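Local structure of transcriptional regulator, HTH_3 family (Vibrio cholerae, 1Y9Q) at residues Y98-T102 / V177-R181; E128-E134 / K170-I176; K138-D142 / I154-Q160. The protein probably regulates transcription by binding DNA through a helix-turn-helix region, and carries a cupin domain that holds zinc and D-methionine. One frame throughout, in Å; residues are numbered along the deposited sequence.

Contact 1: Y98-T102 / V177-R181; sequences YAADT and VAYPR
Tyr98 turns the CD1-CE1 side of its ring over the ring of Tyr179 in an offset edge-to-face (T-shaped) pair, with the planes at 82° and the centroids 5.1 Å apart. The closest approach, Tyr98 CE1 to Tyr179 CD2 at 3.4 Å, lies toward the rim of the second ring. Tyr98 reaches across because CG stands opposite the backbone N (chi1 -178°), which turns the ring toward the 177-181 segment.

Each hydroxyl is then tied in a different way. Tyr98 OH meets a water 2.7 Å away that lies in the plane of its ring, and this same water donates to Pro180 O at 3.0 Å, so a solvent bridge continues the ring contact toward the C-terminal tail. Tyr179 OH instead hydrogen-bonds to Glu105 OE2.

Farther along, Arg181, the last residue modelled, folds back on the turn after Tyr98. Its chain bends at chi3 (-69°), with CD packed 3.4 Å from Asp101 O. Arg181 NH1 donates to that same Asp101 O at 2.6 Å, a short but bent bond in the plane of the carbonyl but tilted from that of the guanidinium. Thr102 O sits over one face of the guanidinium, 3.7 Å from Arg181 NE. The bond is to the backbone carbonyl of Asp101, not to its carboxylate.

The arrangement shows how next-but-one strands of a sheet can meet beyond the strand that separates them. Strand 104-111 runs between strands 90-99 and 171-178; Tyr98 packs on its Glu105, and Gly103 just before it pairs with the backbone of Tyr179, while Trp57 of helix 53-63 lies against Tyr179 and Val177.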
loop_
_atom_site.group_PDB
_atom_site.type_symbol
_atom_site.label_atom_id
_atom_site.label_comp_id
_atom_site.label_asym_id
_atom_site.label_seq_id
_atom_site.Cartn_x
_atom_site.Cartn_y
_atom_site.Cartn_z
ATOM N N TYR A 98 -11.366 13.736 16.968
ATOM C CA TYR A 98 -10.050 14.147 17.446
ATOM C C TYR A 98 -10.084 15.160 18.590
ATOM O O TYR A 98 -10.776 16.174 18.515
ATOM C CB TYR A 98 -9.225 14.743 16.300
ATOM C CG TYR A 98 -7.835 15.137 16.745
ATOM C CD1 TYR A 98 -6.899 14.165 17.080
ATOM C CD2 TYR A 98 -7.475 16.479 16.895
ATOM C CE1 TYR A 98 -5.646 14.506 17.559
ATOM C CE2 TYR A 98 -6.209 16.835 17.379
ATOM C CZ TYR A 98 -5.306 15.839 17.708
ATOM O OH TYR A 98 -4.068 16.148 18.211
ATOM N N ALA A 99 -9.320 14.872 19.639
ATOM C CA ALA A 99 -9.206 15.745 20.803
ATOM C C ALA A 99 -7.725 16.050 21.013
ATOM O O ALA A 99 -6.913 15.139 21.156
ATOM C CB ALA A 99 -9.779 15.058 22.039
ATOM N N ALA A 100 -7.379 17.332 21.037
ATOM C CA ALA A 100 -5.989 17.741 21.211
ATOM C C ALA A 100 -5.373 17.372 22.559
ATOM O O ALA A 100 -4.162 17.162 22.648
ATOM C CB ALA A 100 -5.864 19.251 20.985
ATOM N N ASP A 101 -6.183 17.287 23.609
ATOM C CA ASP A 101 -5.620 16.975 24.919
ATOM C C ASP A 101 -5.101 15.551 25.062
ATOM O O ASP A 101 -4.125 15.317 25.771
ATOM C CB ASP A 101 -6.616 17.287 26.052
ATOM C CG ASP A 101 -8.020 16.775 25.777
ATOM O OD1 ASP A 101 -8.184 15.839 24.968
ATOM O OD2 ASP A 101 -8.967 17.314 26.392
ATOM N N THR A 102 -5.738 14.601 24.387
ATOM C CA THR A 102 -5.293 13.211 24.464
ATOM C C THR A 102 -4.658 12.780 23.145
ATOM O O THR A 102 -3.964 11.760 23.082
ATOM C CB THR A 102 -6.466 12.270 24.720
ATOM O OG1 THR A 102 -7.389 12.385 23.634
ATOM C CG2 THR A 102 -7.171 12.617 26.030
ATOM N N VAL A 177 -6.850 6.040 16.809
ATOM C CA VAL A 177 -5.720 6.657 16.112
ATOM C C VAL A 177 -5.146 7.722 17.047
ATOM O O VAL A 177 -5.811 8.714 17.356
ATOM C CB VAL A 177 -6.165 7.310 14.787
ATOM C CG1 VAL A 177 -4.973 7.934 14.083
ATOM C CG2 VAL A 177 -6.817 6.263 13.892
ATOM N N ALA A 178 -3.920 7.498 17.514
ATOM C CA ALA A 178 -3.273 8.414 18.447
ATOM C C ALA A 178 -2.185 9.235 17.772
ATOM O O ALA A 178 -1.197 8.694 17.256
ATOM C CB ALA A 178 -2.696 7.631 19.620
ATOM N N TYR A 179 -2.371 10.547 17.786
ATOM C CA TYR A 179 -1.426 11.472 17.166
ATOM C C TYR A 179 -0.405 11.998 18.169
ATOM O O TYR A 179 -0.722 12.217 19.331
ATOM C CB TYR A 179 -2.187 12.649 16.564
ATOM C CG TYR A 179 -3.182 12.268 15.497
ATOM C CD1 TYR A 179 -2.874 12.422 14.151
ATOM C CD2 TYR A 179 -4.450 11.783 15.832
ATOM C CE1 TYR A 179 -3.794 12.116 13.161
ATOM C CE2 TYR A 179 -5.389 11.468 14.839
ATOM C CZ TYR A 179 -5.047 11.644 13.505
ATOM O OH TYR A 179 -5.957 11.377 12.511
ATOM N N PRO A 180 0.840 12.215 17.724
ATOM C CA PRO A 180 1.894 12.722 18.609
ATOM C C PRO A 180 1.459 14.012 19.300
ATOM O O PRO A 180 0.851 14.878 18.675
ATOM C CB PRO A 180 3.063 12.957 17.653
ATOM C CG PRO A 180 2.854 11.928 16.599
ATOM C CD PRO A 180 1.360 11.984 16.364
ATOM N N ARG A 181 1.759 14.131 20.590
ATOM C CA ARG A 181 1.399 15.329 21.338
ATOM C C ARG A 181 2.611 16.208 21.589
ATOM O O ARG A 181 2.702 17.308 21.045
ATOM C CB ARG A 181 0.744 14.961 22.674
ATOM C CG ARG A 181 -0.765 14.765 22.587
ATOM C CD ARG A 181 -1.392 14.606 23.965
ATOM N NE ARG A 181 -1.016 13.353 24.617
ATOM C CZ ARG A 181 -1.398 13.007 25.844
ATOM N NH1 ARG A 181 -2.166 13.819 26.559
ATOM N NH2 ARG A 181 -1.020 11.846 26.357
HETATM O O HOH W 1 -1.980 15.257 19.661
#

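Contact 2: E128-E134 / K170-I176; sequences EYIHVLE and KAVFQNI. With ZN (zinc ion), chain B; MED (D-methionine), chain C.
Glu128 reaches past Asn175 and Ile176 into the metal site of the cupin barrel, starting from one of two antiparallel strands that form part of its wall. Its CB lies 3.9 Å from Ile176 O, and CG still has both that carbonyl and the Asn175 side chain on one side. The chain stays extended at chi2 (-173°), bringing CD up to the zinc. OE2 binds the metal at 2.0 Å, whereas OE1 turns toward the Asn175 amide, whose plane is rotated 54° from that of the carboxylate. D-methionine adds its N and O atoms to the zinc, and His122, His162 and Tyr164 complete the coordination. Asn175 also lies against CB of D-methionine, so neighbouring strands supply a metal ligand and a wall of the pocket.

Farther along the strands, Ile130 places CD1 obliquely against Phe173, 3.7 Å from CE1. The ring takes the crowded position between the backbone N and the carbonyl carbon (chi1 64°), and Met137 of the second sheet touches both side chains. On the other face of the strands, Tyr129 packs its CB 3.8 Å from Ile176 CB.

The backbones are laced in regular register as far as Val132, with Tyr129 bonded both ways to Ile176 and His131 both ways to Gln174. One extra residue then intrudes, giving a classic beta bulge in which Leu133 and Glu134 both face Val172. Near this end Glu134 crosses Lys170 at a slant, although the charges stay beyond salt-bridge range, with OE1 4.2 Å from NZ. At the bulge Val172 O is gripped twice from the same face of its plane, by Leu133 N at 2.7 Å and by Glu134 N at 3.1 Å.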
loop_
_atom_site.group_PDB
_atom_site.type_symbol
_atom_site.label_atom_id
_atom_site.label_comp_id
_atom_site.label_asym_id
_atom_site.label_seq_id
_atom_site.Cartn_x
_atom_site.Cartn_y
_atom_site.Cartn_z
ATOM N N GLU A 128 -1.662 3.379 15.913
ATOM C CA GLU A 128 -3.021 2.846 15.860
ATOM C C GLU A 128 -3.210 1.637 16.748
ATOM O O GLU A 128 -2.291 0.829 16.918
ATOM C CB GLU A 128 -3.404 2.456 14.428
ATOM C CG GLU A 128 -3.744 3.628 13.540
ATOM C CD GLU A 128 -4.284 3.192 12.192
ATOM O OE1 GLU A 128 -5.169 2.314 12.161
ATOM O OE2 GLU A 128 -3.828 3.734 11.170
ATOM N N TYR A 129 -4.412 1.537 17.314
ATOM C CA TYR A 129 -4.825 0.421 18.155
ATOM C C TYR A 129 -6.002 -0.227 17.432
ATOM O O TYR A 129 -6.840 0.472 16.858
ATOM C CB TYR A 129 -5.319 0.899 19.519
ATOM C CG TYR A 129 -4.245 1.406 20.441
ATOM C CD1 TYR A 129 -3.783 0.618 21.495
ATOM C CD2 TYR A 129 -3.700 2.679 20.277
ATOM C CE1 TYR A 129 -2.806 1.082 22.367
ATOM C CE2 TYR A 129 -2.713 3.154 21.146
ATOM C CZ TYR A 129 -2.276 2.349 22.188
ATOM O OH TYR A 129 -1.318 2.806 23.062
ATOM N N ILE A 130 -6.065 -1.553 17.477
ATOM C CA ILE A 130 -7.139 -2.300 16.830
ATOM C C ILE A 130 -7.720 -3.310 17.817
ATOM O O ILE A 130 -6.977 -3.999 18.516
ATOM C CB ILE A 130 -6.611 -3.102 15.607
ATOM C CG1 ILE A 130 -5.968 -2.168 14.579
ATOM C CG2 ILE A 130 -7.745 -3.893 14.978
ATOM C CD1 ILE A 130 -6.940 -1.270 13.847
ATOM N N HIS A 131 -9.046 -3.386 17.873
ATOM C CA HIS A 131 -9.732 -4.336 18.744
ATOM C C HIS A 131 -10.889 -4.899 17.922
ATOM O O HIS A 131 -11.808 -4.166 17.544
ATOM C CB HIS A 131 -10.267 -3.646 20.002
ATOM C CG HIS A 131 -10.772 -4.597 21.042
ATOM N ND1 HIS A 131 -11.546 -4.195 22.108
ATOM C CD2 HIS A 131 -10.621 -5.938 21.174
ATOM C CE1 HIS A 131 -11.855 -5.245 22.849
ATOM N NE2 HIS A 131 -11.305 -6.315 22.303
ATOM N N VAL A 132 -10.825 -6.192 17.623
ATOM C CA VAL A 132 -11.857 -6.836 16.818
ATOM C C VAL A 132 -13.134 -7.097 17.609
ATOM O O VAL A 132 -13.128 -7.824 18.601
ATOM C CB VAL A 132 -11.347 -8.166 16.222
ATOM C CG1 VAL A 132 -12.378 -8.729 15.250
ATOM C CG2 VAL A 132 -10.022 -7.939 15.501
ATOM N N LEU A 133 -14.229 -6.495 17.163
ATOM C CA LEU A 133 -15.513 -6.665 17.833
ATOM C C LEU A 133 -16.291 -7.855 17.268
ATOM O O LEU A 133 -17.015 -8.537 17.997
ATOM C CB LEU A 133 -16.353 -5.394 17.688
ATOM C CG LEU A 133 -15.719 -4.097 18.205
ATOM C CD1 LEU A 133 -16.666 -2.933 17.973
ATOM C CD2 LEU A 133 -15.402 -4.240 19.690
ATOM N N GLU A 134 -16.125 -8.106 15.974
ATOM C CA GLU A 134 -16.833 -9.196 15.319
ATOM C C GLU A 134 -16.091 -9.723 14.098
ATOM O O GLU A 134 -15.471 -8.958 13.357
ATOM C CB GLU A 134 -18.222 -8.724 14.883
ATOM C CG GLU A 134 -19.102 -9.830 14.317
ATOM C CD GLU A 134 -20.258 -9.290 13.499
ATOM O OE1 GLU A 134 -20.927 -8.342 13.966
ATOM O OE2 GLU A 134 -20.500 -9.816 12.390
ATOM N N LYS A 170 -17.797 -10.317 6.804
ATOM C CA LYS A 170 -17.973 -9.108 7.591
ATOM C C LYS A 170 -17.070 -9.124 8.815
ATOM O O LYS A 170 -16.801 -10.176 9.391
ATOM C CB LYS A 170 -19.432 -8.972 8.029
ATOM C CG LYS A 170 -19.690 -7.815 8.987
ATOM C CD LYS A 170 -21.153 -7.753 9.404
ATOM C CE LYS A 170 -21.400 -6.607 10.369
ATOM N NZ LYS A 170 -22.833 -6.475 10.759
ATOM N N ALA A 171 -16.591 -7.945 9.193
ATOM C CA ALA A 171 -15.736 -7.793 10.359
ATOM C C ALA A 171 -15.924 -6.379 10.869
ATOM O O ALA A 171 -16.040 -5.438 10.084
ATOM C CB ALA A 171 -14.285 -8.029 9.992
ATOM N N VAL A 172 -15.980 -6.241 12.187
ATOM C CA VAL A 172 -16.151 -4.944 12.818
ATOM C C VAL A 172 -15.037 -4.801 13.838
ATOM O O VAL A 172 -14.741 -5.745 14.572
ATOM C CB VAL A 172 -17.506 -4.847 13.544
ATOM C CG1 VAL A 172 -17.660 -3.466 14.174
ATOM C CG2 VAL A 172 -18.644 -5.115 12.564
ATOM N N PHE A 173 -14.406 -3.632 13.878
ATOM C CA PHE A 173 -13.325 -3.416 14.829
ATOM C C PHE A 173 -13.232 -1.971 15.282
ATOM O O PHE A 173 -13.626 -1.057 14.557
ATOM C CB PHE A 173 -11.984 -3.857 14.224
ATOM C CG PHE A 173 -11.546 -3.053 13.018
ATOM C CD1 PHE A 173 -10.610 -2.033 13.147
ATOM C CD2 PHE A 173 -12.042 -3.347 11.749
ATOM C CE1 PHE A 173 -10.167 -1.319 12.032
ATOM C CE2 PHE A 173 -11.608 -2.640 10.629
ATOM C CZ PHE A 173 -10.666 -1.623 10.772
ATOM N N GLN A 174 -12.728 -1.772 16.494
ATOM C CA GLN A 174 -12.554 -0.430 17.008
ATOM C C GLN A 174 -11.160 -0.002 16.584
ATOM O O GLN A 174 -10.210 -0.782 16.677
ATOM C CB GLN A 174 -12.631 -0.388 18.535
ATOM C CG GLN A 174 -12.434 1.029 19.071
ATOM C CD GLN A 174 -12.203 1.078 20.563
ATOM O OE1 GLN A 174 -11.199 0.571 21.064
ATOM N NE2 GLN A 174 -13.136 1.692 21.285
ATOM N N ASN A 175 -11.038 1.232 16.116
ATOM C CA ASN A 175 -9.746 1.745 15.697
ATOM C C ASN A 175 -9.453 3.041 16.440
ATOM O O ASN A 175 -10.183 4.016 16.299
ATOM C CB ASN A 175 -9.748 1.977 14.180
ATOM C CG ASN A 175 -8.405 2.475 13.649
ATOM O OD1 ASN A 175 -7.338 2.078 14.124
ATOM N ND2 ASN A 175 -8.459 3.328 12.637
ATOM N N ILE A 176 -8.404 3.034 17.256
ATOM C CA ILE A 176 -7.995 4.231 17.984
ATOM C C ILE A 176 -6.781 4.784 17.243
ATOM O O ILE A 176 -5.796 4.069 17.053
ATOM C CB ILE A 176 -7.564 3.903 19.432
ATOM C CG1 ILE A 176 -8.763 3.415 20.242
ATOM C CG2 ILE A 176 -6.928 5.126 20.078
ATOM C CD1 ILE A 176 -8.373 2.857 21.597
HETATM ZN ZN ZN B . -4.677 3.829 9.306
HETATM N N MED C . -6.571 4.647 10.134
HETATM C CA MED C . -7.609 4.677 9.062
HETATM C C MED C . -7.017 4.246 7.714
HETATM O O MED C . -5.828 3.923 7.577
HETATM C CB MED C . -8.789 3.770 9.480
HETATM C CG MED C . -9.999 3.637 8.577
HETATM S SD MED C . -10.810 5.264 8.603
HETATM C CE MED C . -11.313 5.422 10.259
HETATM O OXT MED C . -7.739 4.223 6.719
HETATM O O HOH W 2 -18.607 -11.927 10.690
#

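Contact 3: K138-D142 / I154-Q160; sequences KVFFD and IRFFSDQ
Gln160 NE2 is gripped by two acceptors, Asp142 OD1 across the contact at 3.2 Å and Phe157 O of its own segment at 2.8 Å. Both lie close to the plane of the amide, so its two N-H bonds are spent and its rotation is fixed; Asp142 OD1 is met from above the carboxylate plane. The other end of the amide is used too, since Asp142 N donates to Gln160 OE1 at 2.8 Å, from above the carbonyl plane. Gln160 CG, between the backbone N and the carbonyl carbon (chi1 64°), and the extended chain beyond carry the amide to Asp142.

Beside this polar clasp lies an aromatic layer. Phe156 CB stands 3.5 Å from the centroid of the Phe141 ring, almost on its normal, in a CH-pi contact. The two rings are nearly parallel, at 6°, but slid apart so that they barely overlap. Ile154 CD1 touches the Phe141 edge, 3.5 Å from CZ, and Val139 CG1 reaches Phe156 CE2 at 3.7 Å. His146 stacks with Phe141.

Phe156 meets the ring of zinc ligand His162, whose ND1 is hydrogen-bonded to Gln160 O, a second-shell link that would orient the imidazole. Strands 137-141 and 153-157 belong to different sheets, and such apolar packing between two facing sheets, here with zinc about 5 Å from the Phe156 side chain, is characteristic of the cupin beta-barrel.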
loop_
_atom_site.group_PDB
_atom_site.type_symbol
_atom_site.label_atom_id
_atom_site.label_comp_id
_atom_site.label_asym_id
_atom_site.label_seq_id
_atom_site.Cartn_x
_atom_site.Cartn_y
_atom_site.Cartn_z
ATOM N N LYS A 138 -7.551 -9.109 9.193
ATOM C CA LYS A 138 -6.093 -9.093 9.200
ATOM C C LYS A 138 -5.611 -7.650 9.071
ATOM O O LYS A 138 -6.270 -6.824 8.453
ATOM C CB LYS A 138 -5.518 -9.970 8.078
ATOM C CG LYS A 138 -6.089 -9.727 6.694
ATOM C CD LYS A 138 -5.407 -10.659 5.682
ATOM C CE LYS A 138 -5.919 -10.450 4.264
ATOM N NZ LYS A 138 -5.212 -11.349 3.307
ATOM N N VAL A 139 -4.478 -7.346 9.693
ATOM C CA VAL A 139 -3.930 -5.996 9.666
ATOM C C VAL A 139 -2.505 -6.048 9.147
ATOM O O VAL A 139 -1.691 -6.826 9.641
ATOM C CB VAL A 139 -3.922 -5.390 11.085
ATOM C CG1 VAL A 139 -3.393 -3.961 11.047
ATOM C CG2 VAL A 139 -5.328 -5.416 11.668
ATOM N N PHE A 140 -2.198 -5.211 8.166
ATOM C CA PHE A 140 -0.860 -5.203 7.583
ATOM C C PHE A 140 0.054 -4.093 8.109
ATOM O O PHE A 140 -0.349 -2.934 8.217
ATOM C CB PHE A 140 -0.973 -5.080 6.060
ATOM C CG PHE A 140 0.336 -5.246 5.333
ATOM C CD1 PHE A 140 0.769 -6.508 4.932
ATOM C CD2 PHE A 140 1.130 -4.140 5.042
ATOM C CE1 PHE A 140 1.972 -6.665 4.249
ATOM C CE2 PHE A 140 2.340 -4.288 4.358
ATOM C CZ PHE A 140 2.758 -5.554 3.961
ATOM N N PHE A 141 1.286 -4.469 8.440
ATOM C CA PHE A 141 2.312 -3.546 8.918
ATOM C C PHE A 141 3.606 -4.328 9.142
ATOM O O PHE A 141 3.574 -5.547 9.315
ATOM C CB PHE A 141 1.859 -2.805 10.194
ATOM C CG PHE A 141 1.722 -3.670 11.415
ATOM C CD1 PHE A 141 2.839 -4.029 12.160
ATOM C CD2 PHE A 141 0.466 -4.087 11.849
ATOM C CE1 PHE A 141 2.715 -4.786 13.321
ATOM C CE2 PHE A 141 0.328 -4.848 13.010
ATOM C CZ PHE A 141 1.455 -5.197 13.749
ATOM N N ASP A 142 4.737 -3.632 9.119
ATOM C CA ASP A 142 6.033 -4.279 9.282
ATOM C C ASP A 142 6.187 -5.399 8.257
ATOM O O ASP A 142 6.678 -6.485 8.574
ATOM C CB ASP A 142 6.197 -4.841 10.697
ATOM C CG ASP A 142 6.230 -3.756 11.756
ATOM O OD1 ASP A 142 6.602 -2.609 11.426
ATOM O OD2 ASP A 142 5.897 -4.050 12.923
ATOM N N ILE A 154 -4.305 -5.435 18.837
ATOM C CA ILE A 154 -2.910 -5.191 18.501
ATOM C C ILE A 154 -2.727 -3.700 18.248
ATOM O O ILE A 154 -3.696 -2.991 17.980
ATOM C CB ILE A 154 -2.537 -5.980 17.220
ATOM C CG1 ILE A 154 -1.020 -6.135 17.099
ATOM C CG2 ILE A 154 -3.095 -5.267 15.992
ATOM C CD1 ILE A 154 -0.606 -7.052 15.955
ATOM N N ARG A 155 -1.494 -3.219 18.369
ATOM C CA ARG A 155 -1.212 -1.822 18.071
ATOM C C ARG A 155 0.022 -1.786 17.194
ATOM O O ARG A 155 0.835 -2.715 17.217
ATOM C CB ARG A 155 -1.006 -0.982 19.342
ATOM C CG ARG A 155 0.067 -1.453 20.308
ATOM C CD ARG A 155 0.565 -0.274 21.155
ATOM N NE ARG A 155 1.647 0.436 20.478
ATOM C CZ ARG A 155 2.181 1.582 20.893
ATOM N NH1 ARG A 155 1.731 2.180 21.988
ATOM N NH2 ARG A 155 3.200 2.109 20.229
ATOM N N PHE A 156 0.161 -0.724 16.410
ATOM C CA PHE A 156 1.302 -0.607 15.515
ATOM C C PHE A 156 1.566 0.838 15.129
ATOM O O PHE A 156 0.691 1.696 15.262
ATOM C CB PHE A 156 1.045 -1.437 14.249
ATOM C CG PHE A 156 -0.126 -0.959 13.431
ATOM C CD1 PHE A 156 0.061 -0.081 12.363
ATOM C CD2 PHE A 156 -1.417 -1.389 13.726
ATOM C CE1 PHE A 156 -1.024 0.360 11.599
ATOM C CE2 PHE A 156 -2.504 -0.955 12.972
ATOM C CZ PHE A 156 -2.310 -0.080 11.906
ATOM N N PHE A 157 2.782 1.107 14.668
ATOM C CA PHE A 157 3.139 2.445 14.226
ATOM C C PHE A 157 2.549 2.549 12.828
ATOM O O PHE A 157 2.907 1.777 11.938
ATOM C CB PHE A 157 4.660 2.603 14.206
ATOM C CG PHE A 157 5.272 2.610 15.573
ATOM C CD1 PHE A 157 5.169 3.734 16.385
ATOM C CD2 PHE A 157 5.906 1.477 16.072
ATOM C CE1 PHE A 157 5.685 3.730 17.681
ATOM C CE2 PHE A 157 6.426 1.460 17.366
ATOM C CZ PHE A 157 6.314 2.590 18.171
ATOM N N SER A 158 1.629 3.495 12.645
ATOM C CA SER A 158 0.944 3.668 11.373
ATOM C C SER A 158 1.617 4.585 10.364
ATOM O O SER A 158 1.070 4.810 9.278
ATOM C CB SER A 158 -0.490 4.158 11.612
ATOM O OG SER A 158 -0.507 5.474 12.146
ATOM N N ASP A 159 2.784 5.121 10.711
ATOM C CA ASP A 159 3.502 5.985 9.782
ATOM C C ASP A 159 4.319 5.105 8.837
ATOM O O ASP A 159 5.520 5.308 8.627
ATOM C CB ASP A 159 4.397 6.985 10.536
ATOM C CG ASP A 159 5.394 6.314 11.472
ATOM O OD1 ASP A 159 5.290 5.091 11.709
ATOM O OD2 ASP A 159 6.284 7.026 11.986
ATOM N N GLN A 160 3.635 4.109 8.283
ATOM C CA GLN A 160 4.219 3.161 7.341
ATOM C C GLN A 160 3.066 2.580 6.544
ATOM O O GLN A 160 1.906 2.692 6.953
ATOM C CB GLN A 160 4.923 2.022 8.084
ATOM C CG GLN A 160 3.978 1.150 8.913
ATOM C CD GLN A 160 4.672 -0.062 9.499
ATOM O OE1 GLN A 160 5.257 -0.862 8.770
ATOM N NE2 GLN A 160 4.611 -0.207 10.822
HETATM O O HOH W 3 4.575 -1.213 14.325
#

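The three contacts lie in the beta-rich half of the chain, concentric along the sequence: 98-102 opens contact 1, 128-134 opens contact 2, contact 3 occupies 138-160, and the partners 170-176 and 177-181 close the outer two. Strand 171-178 serves both contact 1 and contact 2, whose centres are 19 Å apart. Contacts 2 and 3, 13 Å apart, are joined by backbone bonds between strands 127-134 and 153-157, at Ile130 with Ile154 and Glu128 with Phe156. Contact 2 thus works within one sheet, contact 3 spans two, and contact 1 lies where the outermost strand 90-99 ends, near helix 53-63. Glu128 of contact 2 binds the zinc, with Phe156 and Tyr179 of the others nearby.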